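Local coordinates for RNA polymerase II-associated protein 3 (Homo sapiens, PDB 6FM8) that probably serves as a flexible scaffold that couples the chaperone HSP90 to the human R2TP co-chaperone complex, at residues D14-I19 / Q41-L46; D25-K30 / L35-L40. All coordinates share one frame; numbering follows the deposited sequence.

Interaction 1. Residues D14-I19 / Q41-L46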
loop_
_atom_site.group_PDB
_atom_site.type_symbol
_atom_site.label_atom_id
_atom_site.label_comp_id
_atom_site.label_asym_id
_atom_site.label_seq_id
_atom_site.Cartn_x
_atom_site.Cartn_y
_atom_site.Cartn_z
ATOM N N ASP A 14 10.633 3.178 -4.136
ATOM C CA ASP A 14 10.211 3.132 -5.539
ATOM C C ASP A 14 9.142 2.064 -5.762
ATOM O O ASP A 14 8.147 2.354 -6.411
ATOM C CB ASP A 14 11.389 2.894 -6.490
ATOM C CG ASP A 14 12.160 4.150 -6.805
ATOM O OD1 ASP A 14 11.517 5.191 -7.098
ATOM O OD2 ASP A 14 13.396 4.087 -6.815
ATOM N N VAL A 15 9.331 0.856 -5.197
ATOM C CA VAL A 15 8.384 -0.273 -5.266
ATOM C C VAL A 15 7.062 0.099 -4.537
ATOM O O VAL A 15 5.989 -0.054 -5.115
ATOM C CB VAL A 15 9.003 -1.577 -4.694
ATOM C CG1 VAL A 15 7.974 -2.700 -4.637
ATOM C CG2 VAL A 15 10.212 -2.011 -5.520
ATOM N N PHE A 16 7.154 0.567 -3.283
ATOM C CA PHE A 16 5.992 0.985 -2.486
ATOM C C PHE A 16 5.182 2.065 -3.223
ATOM O O PHE A 16 3.954 1.927 -3.372
ATOM C CB PHE A 16 6.455 1.509 -1.105
ATOM C CG PHE A 16 5.331 1.969 -0.208
ATOM C CD1 PHE A 16 4.872 3.282 -0.251
ATOM C CD2 PHE A 16 4.710 1.079 0.664
ATOM C CE1 PHE A 16 3.801 3.692 0.551
ATOM C CE2 PHE A 16 3.655 1.496 1.481
ATOM C CZ PHE A 16 3.203 2.793 1.416
ATOM N N ASN A 17 5.863 3.154 -3.672
ATOM C CA ASN A 17 5.171 4.250 -4.364
ATOM C C ASN A 17 4.481 3.754 -5.636
ATOM O O ASN A 17 3.342 4.138 -5.911
ATOM C CB ASN A 17 6.139 5.402 -4.692
ATOM C CG ASN A 17 6.648 6.148 -3.478
ATOM O OD1 ASN A 17 6.153 5.991 -2.355
ATOM N ND2 ASN A 17 7.714 6.912 -3.661
ATOM N N GLN A 18 5.166 2.906 -6.409
ATOM C CA GLN A 18 4.588 2.387 -7.646
ATOM C C GLN A 18 3.342 1.558 -7.400
ATOM O O GLN A 18 2.344 1.733 -8.099
ATOM C CB GLN A 18 5.619 1.564 -8.406
ATOM C CG GLN A 18 6.609 2.445 -9.130
ATOM C CD GLN A 18 7.641 1.611 -9.812
ATOM O OE1 GLN A 18 7.312 0.749 -10.624
ATOM N NE2 GLN A 18 8.906 1.855 -9.507
ATOM N N ILE A 19 3.401 0.642 -6.438
ATOM C CA ILE A 19 2.239 -0.214 -6.164
ATOM C C ILE A 19 1.073 0.618 -5.568
ATOM O O ILE A 19 -0.066 0.334 -5.898
ATOM C CB ILE A 19 2.540 -1.479 -5.322
ATOM C CG1 ILE A 19 1.383 -2.505 -5.459
ATOM C CG2 ILE A 19 2.803 -1.156 -3.848
ATOM C CD1 ILE A 19 1.107 -2.972 -6.874
ATOM N N GLN A 41 -5.409 0.900 2.706
ATOM C CA GLN A 41 -5.405 1.278 4.118
ATOM C C GLN A 41 -4.236 0.605 4.846
ATOM O O GLN A 41 -3.545 1.270 5.606
ATOM C CB GLN A 41 -6.748 0.921 4.787
ATOM C CG GLN A 41 -7.496 2.117 5.362
ATOM C CD GLN A 41 -6.880 2.638 6.641
ATOM O OE1 GLN A 41 -6.784 1.932 7.652
ATOM N NE2 GLN A 41 -6.462 3.896 6.629
ATOM N N ARG A 42 -3.971 -0.686 4.570
ATOM C CA ARG A 42 -2.843 -1.399 5.192
ATOM C C ARG A 42 -1.496 -0.782 4.739
ATOM O O ARG A 42 -0.574 -0.630 5.546
ATOM C CB ARG A 42 -2.866 -2.896 4.842
ATOM C CG ARG A 42 -3.855 -3.741 5.630
ATOM C CD ARG A 42 -3.538 -5.220 5.465
ATOM N N LEU A 43 -1.391 -0.407 3.454
ATOM C CA LEU A 43 -0.158 0.207 2.947
ATOM C C LEU A 43 0.095 1.583 3.618
ATOM O O LEU A 43 1.243 1.911 3.958
ATOM C CB LEU A 43 -0.203 0.347 1.415
ATOM C CG LEU A 43 -0.061 -0.970 0.656
ATOM C CD1 LEU A 43 -0.390 -0.775 -0.800
ATOM C CD2 LEU A 43 1.346 -1.541 0.802
ATOM N N SER A 44 -0.978 2.347 3.845
ATOM C CA SER A 44 -0.890 3.674 4.492
ATOM C C SER A 44 -0.434 3.548 5.959
ATOM O O SER A 44 0.169 4.488 6.473
ATOM C CB SER A 44 -2.216 4.424 4.402
ATOM O OG SER A 44 -3.156 3.955 5.353
ATOM N N GLU A 45 -0.711 2.386 6.613
ATOM C CA GLU A 45 -0.325 2.099 7.999
ATOM C C GLU A 45 1.173 1.840 8.083
ATOM O O GLU A 45 1.799 2.175 9.087
ATOM C CB GLU A 45 -1.098 0.882 8.544
ATOM C CG GLU A 45 -2.566 1.143 8.837
ATOM C CD GLU A 45 -3.419 -0.077 9.134
ATOM O OE1 GLU A 45 -2.863 -1.134 9.516
ATOM O OE2 GLU A 45 -4.659 0.034 8.996
ATOM N N LEU A 46 1.752 1.235 7.021
ATOM C CA LEU A 46 3.188 0.943 6.944
ATOM C C LEU A 46 3.963 2.230 6.780
ATOM O O LEU A 46 5.018 2.403 7.393
ATOM C CB LEU A 46 3.516 0.009 5.765
ATOM C CG LEU A 46 2.922 -1.378 5.795
ATOM C CD1 LEU A 46 2.984 -2.005 4.422
ATOM C CD2 LEU A 46 3.594 -2.254 6.851
#
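F16 reaches across to L43 with the far end of its ring, in a contact that combines apolar packing with a ring edge set against a backbone carbonyl. CE2 of F16 lies 3.9 Å from CD2 of L43, and the two side chains overlap while running in opposite senses. F16 gets there because its CG stands anti to the backbone N (chi1 180°), which carries the ring out to the facing backbone, where CZ of F16 comes within 3.3 Å of the carbonyl O of L43. That oxygen meets the ring edge near its plane, where the slightly positive rim of aromatic C-H groups probably makes the approach mildly favourable.

The pairing belongs to a helical hairpin: segment 14-19 lies near the start of helix 13-29 and 41-46 lies late in helix 34-48. One turn on from F16, I19 adds a looser apolar touch, CG2 to CD1 of L43 at 4.4 Å, while V20 and L23 of the same helix also meet the L43 side chain.

No hydrogen bond crosses between the segments. The S44 hydroxyl donates to the carbonyl O of Q41, with OG at 2.7 Å and 23° from the carbonyl plane, a side-chain bond back onto its own helix.

Interaction 2. Residues D25-K30 / L35-L40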
loop_
_atom_site.group_PDB
_atom_site.type_symbol
_atom_site.label_atom_id
_atom_site.label_comp_id
_atom_site.label_asym_id
_atom_site.label_seq_id
_atom_site.Cartn_x
_atom_site.Cartn_y
_atom_site.Cartn_z
ATOM N N ASP A 25 -5.083 3.814 -8.777
ATOM C CA ASP A 25 -5.644 3.914 -10.129
ATOM C C ASP A 25 -6.717 2.856 -10.342
ATOM O O ASP A 25 -7.797 3.172 -10.855
ATOM C CB ASP A 25 -4.545 3.747 -11.190
ATOM C CG ASP A 25 -3.716 4.980 -11.443
ATOM O OD1 ASP A 25 -3.973 6.016 -10.791
ATOM O OD2 ASP A 25 -2.769 4.894 -12.252
ATOM N N PHE A 26 -6.428 1.604 -9.915
ATOM C CA PHE A 26 -7.364 0.475 -10.023
ATOM C C PHE A 26 -8.602 0.743 -9.132
ATOM O O PHE A 26 -9.737 0.477 -9.557
ATOM C CB PHE A 26 -6.655 -0.831 -9.611
ATOM C CG PHE A 26 -7.474 -2.087 -9.789
ATOM C CD1 PHE A 26 -7.456 -2.784 -10.995
ATOM C CD2 PHE A 26 -8.216 -2.605 -8.739
ATOM C CE1 PHE A 26 -8.181 -3.966 -11.147
ATOM C CE2 PHE A 26 -8.963 -3.781 -8.900
ATOM C CZ PHE A 26 -8.934 -4.456 -10.100
ATOM N N TYR A 27 -8.378 1.319 -7.932
ATOM C CA TYR A 27 -9.438 1.680 -6.973
ATOM C C TYR A 27 -10.449 2.613 -7.635
ATOM O O TYR A 27 -11.634 2.297 -7.651
ATOM C CB TYR A 27 -8.842 2.328 -5.722
ATOM C CG TYR A 27 -9.830 2.689 -4.631
ATOM C CD1 TYR A 27 -10.523 1.701 -3.934
ATOM C CD2 TYR A 27 -10.017 4.012 -4.246
ATOM C CE1 TYR A 27 -11.409 2.027 -2.905
ATOM C CE2 TYR A 27 -10.889 4.351 -3.207
ATOM C CZ TYR A 27 -11.576 3.355 -2.534
ATOM O OH TYR A 27 -12.458 3.690 -1.528
ATOM N N ILE A 28 -9.969 3.692 -8.272
ATOM C CA ILE A 28 -10.823 4.652 -8.981
ATOM C C ILE A 28 -11.513 3.965 -10.178
ATOM O O ILE A 28 -12.730 4.093 -10.339
ATOM C CB ILE A 28 -9.970 5.887 -9.419
ATOM C CG1 ILE A 28 -9.309 6.616 -8.192
ATOM C CG2 ILE A 28 -10.765 6.868 -10.328
ATOM C CD1 ILE A 28 -10.220 7.086 -7.056
ATOM N N GLU A 29 -10.737 3.234 -11.005
ATOM C CA GLU A 29 -11.218 2.569 -12.222
ATOM C C GLU A 29 -12.346 1.557 -11.954
ATOM O O GLU A 29 -13.275 1.443 -12.759
ATOM C CB GLU A 29 -10.055 1.860 -12.930
ATOM C CG GLU A 29 -10.329 1.513 -14.384
ATOM N N LYS A 30 -12.279 0.844 -10.828
ATOM C CA LYS A 30 -13.249 -0.206 -10.531
ATOM C C LYS A 30 -14.369 0.270 -9.586
ATOM O O LYS A 30 -15.037 -0.552 -8.961
ATOM C CB LYS A 30 -12.515 -1.438 -9.974
ATOM C CG LYS A 30 -11.448 -1.966 -10.935
ATOM C CD LYS A 30 -12.034 -2.495 -12.246
ATOM C CE LYS A 30 -10.951 -2.830 -13.228
ATOM N NZ LYS A 30 -11.511 -3.422 -14.468
ATOM N N LEU A 35 -12.393 -4.175 -1.186
ATOM C CA LEU A 35 -11.176 -4.991 -1.190
ATOM C C LEU A 35 -9.933 -4.116 -1.436
ATOM O O LEU A 35 -8.940 -4.250 -0.723
ATOM C CB LEU A 35 -11.267 -6.099 -2.271
ATOM C CG LEU A 35 -10.003 -6.954 -2.482
ATOM C CD1 LEU A 35 -9.683 -7.775 -1.253
ATOM C CD2 LEU A 35 -10.127 -7.842 -3.723
ATOM N N ILE A 36 -10.009 -3.214 -2.420
ATOM C CA ILE A 36 -8.845 -2.369 -2.792
ATOM C C ILE A 36 -8.619 -1.304 -1.728
ATOM O O ILE A 36 -7.475 -1.032 -1.373
ATOM C CB ILE A 36 -9.011 -1.799 -4.222
ATOM C CG1 ILE A 36 -9.339 -2.959 -5.214
ATOM C CG2 ILE A 36 -7.756 -0.987 -4.673
ATOM C CD1 ILE A 36 -8.227 -4.088 -5.344
ATOM N N PHE A 37 -9.701 -0.726 -1.189
ATOM C CA PHE A 37 -9.611 0.236 -0.092
ATOM C C PHE A 37 -8.804 -0.363 1.080
ATOM O O PHE A 37 -7.926 0.288 1.648
ATOM C CB PHE A 37 -11.047 0.572 0.381
ATOM C CG PHE A 37 -11.040 1.477 1.588
ATOM C CD1 PHE A 37 -10.909 2.850 1.440
ATOM C CD2 PHE A 37 -11.169 0.955 2.873
ATOM C CE1 PHE A 37 -10.890 3.690 2.559
ATOM C CE2 PHE A 37 -11.132 1.794 3.993
ATOM C CZ PHE A 37 -11.007 3.158 3.822
ATOM N N GLU A 38 -9.137 -1.606 1.447
ATOM C CA GLU A 38 -8.480 -2.294 2.552
ATOM C C GLU A 38 -6.973 -2.474 2.294
ATOM O O GLU A 38 -6.169 -2.259 3.211
ATOM C CB GLU A 38 -9.163 -3.642 2.800
ATOM C CG GLU A 38 -10.523 -3.495 3.466
ATOM N N ILE A 39 -6.585 -2.839 1.068
ATOM C CA ILE A 39 -5.160 -3.021 0.747
ATOM C C ILE A 39 -4.434 -1.663 0.893
ATOM O O ILE A 39 -3.373 -1.589 1.529
ATOM C CB ILE A 39 -4.953 -3.654 -0.654
ATOM C CG1 ILE A 39 -5.584 -5.082 -0.737
ATOM C CG2 ILE A 39 -3.452 -3.725 -0.983
ATOM C CD1 ILE A 39 -5.736 -5.611 -2.216
ATOM N N LEU A 40 -5.032 -0.599 0.327
ATOM C CA LEU A 40 -4.494 0.764 0.409
ATOM C C LEU A 40 -4.396 1.236 1.860
ATOM O O LEU A 40 -3.401 1.865 2.217
ATOM C CB LEU A 40 -5.367 1.727 -0.416
ATOM C CG LEU A 40 -5.215 1.592 -1.941
ATOM C CD1 LEU A 40 -6.402 2.252 -2.673
ATOM C CD2 LEU A 40 -3.842 2.195 -2.421
#
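An antiparallel helical hairpin closes here: helix 13-29 ends, the chain turns, and helix 34-48 comes back beside it, the short segments running nearly antiparallel at 156° with their axes 9.7 Å apart. Y27 and I36, the nearest pair in backbone terms, carry the centre. CB of Y27 packs 3.6 Å from CG2 of I36, and CB of I36 sits at the edge of the tyrosine ring, near its plane. The other branch of I36 serves F26. With CG1 turned anti to its own carbonyl carbon (chi1 -51°), the isoleucine sends CD1 to within 3.6 Å of CE2 of F26, the two side chains crossing at about a right angle, while CG1 lies at the edge of the phenylalanine ring. One face of that ring is covered by the aliphatic part of K30, whose CG stands 3.6 Å above its centre.

Farther out, Y27 and F37 run side by side, pointing the same way. CE1 of Y27 rests 3.6 Å from CB of F37, and the phenolic OH of Y27 comes to 3.5 Å from CD1 of F37. On the inner side, CD1 of L40 touches CB of Y27 at 3.9 Å; L40 also reaches L23. The turn contributes K32 and P33, which touch the tyrosine as well. An alanine in place of this tyrosine would keep CB against I36 and L40 but is likely to open a gap beside F37 and the turn where the ring had lain. No hydrogen bond crosses between the two segments, so their hold on one another probably rests mainly on apolar packing of F26, Y27 and F37 with I36 and L40.

Interactions 1 and 2 are two levels of one hairpin, joining helix 13-29 to helix 34-48 at points whose centres lie 12 Å apart. Along the chain, interaction 2 is nested inside the loop that interaction 1 closes: 25-30 and 35-40 flank the turn, whereas 14-19 and 41-46 meet farther from it, toward the open end of the hairpin. Segments 35-40 and 41-46 follow one another directly, yet the segments of the two contacts have no other touch. L23 lies between them on the first helix and bridges the two contacts, meeting L43 of interaction 1 as well as L40 of interaction 2. Interaction 1 sits about 3 Å from the chain centre, interaction 2 about 10 Å, centre to centre.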